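Local coordinates for protein bottromycin amidohydrolase (Streptomyces purpureus, PDB 6I5S) that probably hydrolyses an amide in a thiazoline-containing intermediate, acting as a zinc-dependent gatekeeper of bottromycin biosynthesis, at residues A[64-69]-A[398-403]; A[36-41]-A[59-64]. All coordinates share one frame; numbering follows the deposited sequence.

How the interactions relate
The two contacts lie side by side, with centres about 7 Å apart, and both are partly buried. They share Gly64. Interaction 2 is regular antiparallel pairing of strands 38-41 and 57-62, with a buried face around Phe40, Leu59 and Val61 and an exposed one around Val39 and Glu60. Interaction 1 is briefer: a single bridge ties the start of strand 65-71 to the residues just ahead of strand 402-405, helped by a water. Its one salt bridge lies within 398-403. Strands 57-62 and 65-71 are neighbours in one three-stranded sheet, where Glu60 pairs with Ala67 and Gly68. Leu59 also packs on Trp69 and Leu402, so the two contacts meet through apolar side chains as well.

Interaction 1 of 2, residues A[64-69]-A[398-403]; sequences GVVAGW and GRADLV
Val65 and Arg399 sit opposite each other as a single backbone bridge, with a hydrogen bond on each flank. Val66 N donates to Gly398 O at 2.8 Å. Ala400 N donates to Gly64 O at 2.9 Å. Gly398 O is closely surrounded. Val65 CA offers it a CA-H...O contact at 3.3 Å, and Val65 CG1 packs on it at 3.5 Å. Val66 CG2 passes beside Gly398 O and reaches Ala400 CB at 4.1 Å. A water extends the link, donating to Val66 O and accepting from Gly398 N.

The side chain of Arg399 starts away from 64-69. CB leads off, and CG stands anti to the backbone N (chi1 -176°), where it passes Gly64 O at 4.0 Å. CD continues the extended course. The chain then bends at chi3 (56°), which sets NE beside Asp401. NE donates to Asp401 OD2 at 2.6 Å as a salt bridge. The carboxylate is met on its syn side and lies at the guanidinium edge. Beyond it, NH1 comes close to the like-charged Arg139 NH1. An alanine here would probably leave Asp401 OD2 without its charged mate and lose the packing of CG beside Gly64 O. Asp401 OD1 is held separately by Asp425 N.

An inverse gamma turn centred on Ala400 is closed by a weak bond from Asp401 N to Arg399 O. The chain then enters strand 402-405. Further along strand 65-71, a classic beta bulge sets Ala67 and Gly68 together against Glu60 of strand 57-62. The arrangement joins an early and a late part of the chain, consistent with the small beta domain that accompanies the metal-binding barrel in many amidohydrolases.

Interaction 2 of 2, residues A[36-41]-A[59-64]; sequences RTHVFK and LEVADG
Phe40 and His38 both present a ring edge to Val61. Val61 CG2 lies near the plane of the Phe40 ring, 4.2 Å from CE2. Val61 CG1 sits likewise at the edge of the His38 imidazole. Leu59 comes to Phe40 obliquely, with CD2 to CD2 at 4.0 Å, and the two side chains run alongside each other in the same direction. Beyond this pair of strands the Phe40 ring meets the rings of Phe404 and Phe428, both with inclined planes. The imidazole is tethered by its NE2 to Gly426 O.

The backbones run antiparallel. His38 with Val61 and Phe40 with Leu59 are hydrogen-bonded pairs, each with two N-H...O bonds. Val39 with Glu60 is the non-hydrogen-bonded pair between them, with side chains on the exposed face. Between the backbones at this pair, Val39 CA makes a CA-H...O contact with Leu59 O at 3.2 Å.

Next to the strand ends the pairing changes. Thr37 OG1 is anti to the carbonyl carbon (chi1 -70°) and accepts from Asp63 N at 3.0 Å, in a nearly straight bond. Gly64 N donates to Arg36 O at 2.8 Å, and Val61 CG1 packs on the same oxygen at 3.5 Å. Asp63 and Gly64 both have positive phi, consistent with a type I' turn leading into the next strand. Asp63 OD1 forms a salt bridge with Arg133, while Arg36 reaches away to the carbonyls of Asp425 and Ala32.

Strand 38-41 is an outer strand of a three-stranded antiparallel sheet, and 57-62 is the middle one, flanked by 65-71. On the buried face, His38 and Val61 meet Leu423 of strand 421-424, and His38 and Phe40 meet Phe428 of strand 427-430. Leu59 packs against Val66 and Trp69 of strand 65-71 and Leu402 of strand 402-405.

Interaction 1 of 2, residues A[64-69]-A[398-403]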
loop_
_atom_site.group_PDB
_atom_site.type_symbol
_atom_site.label_atom_id
_atom_site.label_comp_id
_atom_site.label_asym_id
_atom_site.label_seq_id
_atom_site.Cartn_x
_atom_site.Cartn_y
_atom_site.Cartn_z
ATOM N N GLY A 64 21.339 0.433 11.302
ATOM C CA GLY A 64 20.079 0.625 10.643
ATOM C C GLY A 64 19.711 2.067 10.332
ATOM O O GLY A 64 18.544 2.356 10.090
ATOM N N VAL A 65 20.662 2.986 10.371
ATOM C CA VAL A 65 20.409 4.383 10.047
ATOM C C VAL A 65 21.364 4.783 8.938
ATOM O O VAL A 65 22.528 4.375 8.945
ATOM C CB VAL A 65 20.607 5.293 11.290
ATOM C CG1 VAL A 65 20.573 6.748 10.905
ATOM C CG2 VAL A 65 19.573 4.964 12.371
ATOM N N VAL A 66 20.882 5.592 7.995
ATOM C CA VAL A 66 21.761 6.120 6.962
ATOM C C VAL A 66 22.754 7.084 7.616
ATOM O O VAL A 66 22.392 8.164 8.084
ATOM C CB VAL A 66 20.956 6.792 5.850
ATOM C CG1 VAL A 66 21.847 7.482 4.845
ATOM C CG2 VAL A 66 20.097 5.758 5.164
ATOM N N ALA A 67 24.021 6.688 7.654
ATOM C CA ALA A 67 25.039 7.488 8.311
ATOM C C ALA A 67 25.666 8.510 7.377
ATOM O O ALA A 67 26.058 9.583 7.836
ATOM C CB ALA A 67 26.138 6.596 8.880
ATOM N N GLY A 68 25.804 8.207 6.085
ATOM C CA GLY A 68 26.435 9.165 5.206
ATOM C C GLY A 68 26.762 8.573 3.858
ATOM O O GLY A 68 26.620 7.371 3.612
ATOM N N TRP A 69 27.235 9.459 2.993
ATOM C CA TRP A 69 27.562 9.161 1.607
ATOM C C TRP A 69 28.966 9.660 1.363
ATOM O O TRP A 69 29.239 10.834 1.636
ATOM C CB TRP A 69 26.594 9.884 0.647
ATOM C CG TRP A 69 25.165 9.544 0.836
ATOM C CD1 TRP A 69 24.292 10.159 1.666
ATOM C CD2 TRP A 69 24.444 8.485 0.197
ATOM N NE1 TRP A 69 23.073 9.539 1.609
ATOM C CE2 TRP A 69 23.138 8.516 0.694
ATOM C CE3 TRP A 69 24.782 7.511 -0.743
ATOM C CZ2 TRP A 69 22.163 7.614 0.277
ATOM C CZ3 TRP A 69 23.809 6.625 -1.156
ATOM C CH2 TRP A 69 22.524 6.678 -0.650
ATOM N N GLY A 398 17.615 8.932 7.703
ATOM C CA GLY A 398 17.041 8.290 8.867
ATOM C C GLY A 398 17.129 6.788 8.725
ATOM O O GLY A 398 18.186 6.232 8.404
ATOM N N ARG A 399 16.005 6.110 8.920
ATOM C CA ARG A 399 16.009 4.660 8.913
ATOM C C ARG A 399 16.443 4.156 7.543
ATOM O O ARG A 399 16.038 4.653 6.497
ATOM C CB ARG A 399 14.629 4.096 9.280
ATOM C CG ARG A 399 14.591 2.556 9.392
ATOM C CD ARG A 399 13.336 1.984 10.050
ATOM N NE ARG A 399 12.096 2.414 9.395
ATOM C CZ ARG A 399 11.130 3.115 9.977
ATOM N NH1 ARG A 399 11.229 3.466 11.244
ATOM N NH2 ARG A 399 10.054 3.459 9.286
ATOM N N ALA A 400 17.285 3.143 7.550
ATOM C CA ALA A 400 17.853 2.610 6.319
ATOM C C ALA A 400 16.869 1.606 5.738
ATOM O O ALA A 400 16.995 0.385 5.884
ATOM C CB ALA A 400 19.214 1.997 6.597
ATOM N N ASP A 401 15.845 2.159 5.105
ATOM C CA ASP A 401 14.852 1.441 4.332
ATOM C C ASP A 401 15.068 1.841 2.863
ATOM O O ASP A 401 14.674 2.936 2.447
ATOM C CB ASP A 401 13.438 1.833 4.757
ATOM C CG ASP A 401 13.071 1.453 6.183
ATOM O OD1 ASP A 401 13.563 0.444 6.753
ATOM O OD2 ASP A 401 12.231 2.202 6.762
ATOM N N LEU A 402 15.631 0.949 2.065
ATOM C CA LEU A 402 16.068 1.285 0.714
ATOM C C LEU A 402 15.897 0.083 -0.191
ATOM O O LEU A 402 15.955 -1.049 0.279
ATOM C CB LEU A 402 17.537 1.694 0.721
ATOM C CG LEU A 402 17.935 2.921 1.541
ATOM C CD1 LEU A 402 19.469 3.052 1.604
ATOM C CD2 LEU A 402 17.284 4.157 0.885
ATOM N N VAL A 403 15.744 0.325 -1.496
ATOM C CA VAL A 403 15.621 -0.749 -2.475
ATOM C C VAL A 403 16.777 -0.654 -3.463
ATOM O O VAL A 403 17.099 0.431 -3.950
ATOM C CB VAL A 403 14.285 -0.681 -3.220
ATOM C CG1 VAL A 403 14.044 -1.951 -3.991
ATOM C CG2 VAL A 403 13.130 -0.434 -2.219
HETATM O O HOH W 1 20.216 9.680 8.352
#

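Interaction 2 of 2, residues A[36-41]-A[59-64]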
loop_
_atom_site.group_PDB
_atom_site.type_symbol
_atom_site.label_atom_id
_atom_site.label_comp_id
_atom_site.label_asym_id
_atom_site.label_seq_id
_atom_site.Cartn_x
_atom_site.Cartn_y
_atom_site.Cartn_z
ATOM N N ARG A 36 23.241 -4.882 10.929
ATOM C CA ARG A 36 22.518 -3.685 10.480
ATOM C C ARG A 36 23.477 -2.547 10.176
ATOM O O ARG A 36 23.070 -1.379 10.123
ATOM C CB ARG A 36 21.469 -3.250 11.501
ATOM C CG ARG A 36 20.348 -4.288 11.617
ATOM C CD ARG A 36 19.400 -3.995 12.760
ATOM N NE ARG A 36 18.539 -5.158 13.002
ATOM C CZ ARG A 36 17.280 -5.310 12.605
ATOM N NH1 ARG A 36 16.658 -4.388 11.875
ATOM N NH2 ARG A 36 16.670 -6.463 12.884
ATOM N N THR A 37 24.740 -2.898 9.950
ATOM C CA THR A 37 25.791 -1.946 9.640
ATOM C C THR A 37 26.458 -2.403 8.368
ATOM O O THR A 37 26.819 -3.574 8.251
ATOM C CB THR A 37 26.801 -1.848 10.807
ATOM O OG1 THR A 37 26.150 -1.190 11.918
ATOM C CG2 THR A 37 28.064 -1.057 10.362
ATOM N N HIS A 38 26.590 -1.499 7.404
ATOM C CA HIS A 38 27.033 -1.864 6.061
ATOM C C HIS A 38 27.785 -0.710 5.438
ATOM O O HIS A 38 27.586 0.443 5.799
ATOM C CB HIS A 38 25.859 -2.179 5.128
ATOM C CG HIS A 38 24.921 -3.218 5.651
ATOM N ND1 HIS A 38 25.147 -4.571 5.482
ATOM C CD2 HIS A 38 23.797 -3.110 6.391
ATOM C CE1 HIS A 38 24.171 -5.246 6.065
ATOM N NE2 HIS A 38 23.340 -4.385 6.622
ATOM N N VAL A 39 28.566 -1.032 4.422
ATOM C CA VAL A 39 29.018 -0.069 3.429
ATOM C C VAL A 39 28.659 -0.642 2.064
ATOM O O VAL A 39 29.055 -1.768 1.741
ATOM C CB VAL A 39 30.520 0.204 3.524
ATOM C CG1 VAL A 39 30.947 1.195 2.429
ATOM C CG2 VAL A 39 30.856 0.738 4.874
ATOM N N PHE A 40 27.884 0.103 1.280
ATOM C CA PHE A 40 27.564 -0.268 -0.102
ATOM C C PHE A 40 28.341 0.685 -1.005
ATOM O O PHE A 40 28.161 1.904 -0.920
ATOM C CB PHE A 40 26.056 -0.163 -0.390
ATOM C CG PHE A 40 25.193 -1.033 0.481
ATOM C CD1 PHE A 40 24.909 -2.325 0.124
ATOM C CD2 PHE A 40 24.693 -0.564 1.676
ATOM C CE1 PHE A 40 24.156 -3.123 0.930
ATOM C CE2 PHE A 40 23.926 -1.343 2.464
ATOM C CZ PHE A 40 23.659 -2.627 2.104
ATOM N N LYS A 41 29.195 0.143 -1.865
ATOM C CA LYS A 41 30.066 0.966 -2.696
ATOM C C LYS A 41 29.354 1.391 -3.967
ATOM O O LYS A 41 28.527 0.650 -4.507
ATOM C CB LYS A 41 31.338 0.199 -3.066
ATOM C CG LYS A 41 32.354 0.111 -1.945
ATOM C CD LYS A 41 32.902 -1.299 -1.778
ATOM C CE LYS A 41 33.539 -1.825 -3.060
ATOM N NZ LYS A 41 34.225 -3.139 -2.864
ATOM N N LEU A 59 27.734 4.316 0.364
ATOM C CA LEU A 59 26.683 4.487 1.351
ATOM C C LEU A 59 27.073 3.785 2.649
ATOM O O LEU A 59 27.297 2.572 2.651
ATOM C CB LEU A 59 25.387 3.892 0.796
ATOM C CG LEU A 59 24.261 3.719 1.816
ATOM C CD1 LEU A 59 23.837 5.082 2.391
ATOM C CD2 LEU A 59 23.081 3.016 1.187
ATOM N N GLU A 60 27.119 4.536 3.745
ATOM C CA GLU A 60 27.402 3.985 5.064
ATOM C C GLU A 60 26.113 3.869 5.861
ATOM O O GLU A 60 25.390 4.864 6.046
ATOM C CB GLU A 60 28.401 4.859 5.811
ATOM C CG GLU A 60 28.690 4.321 7.187
ATOM C CD GLU A 60 29.594 5.198 7.996
ATOM O OE1 GLU A 60 30.172 6.158 7.440
ATOM O OE2 GLU A 60 29.713 4.906 9.203
ATOM N N VAL A 61 25.802 2.646 6.292
ATOM C CA VAL A 61 24.670 2.357 7.179
ATOM C C VAL A 61 25.237 1.929 8.525
ATOM O O VAL A 61 26.103 1.050 8.587
ATOM C CB VAL A 61 23.774 1.260 6.586
ATOM C CG1 VAL A 61 22.658 0.899 7.534
ATOM C CG2 VAL A 61 23.173 1.717 5.252
ATOM N N ALA A 62 24.749 2.546 9.592
ATOM C CA ALA A 62 25.232 2.289 10.942
ATOM C C ALA A 62 24.026 1.982 11.815
ATOM O O ALA A 62 23.186 2.854 12.042
ATOM C CB ALA A 62 26.002 3.488 11.469
ATOM N N ASP A 63 23.943 0.741 12.312
ATOM C CA ASP A 63 22.849 0.328 13.198
ATOM C C ASP A 63 21.499 0.697 12.605
ATOM O O ASP A 63 20.611 1.202 13.291
ATOM C CB ASP A 63 22.984 0.954 14.597
ATOM C CG ASP A 63 22.137 0.237 15.633
ATOM O OD1 ASP A 63 21.889 -0.975 15.452
ATOM O OD2 ASP A 63 21.727 0.868 16.618
ATOM N N GLY A 64 21.339 0.433 11.302
ATOM C CA GLY A 64 20.079 0.625 10.643
ATOM C C GLY A 64 19.711 2.067 10.332
ATOM O O GLY A 64 18.544 2.356 10.090
#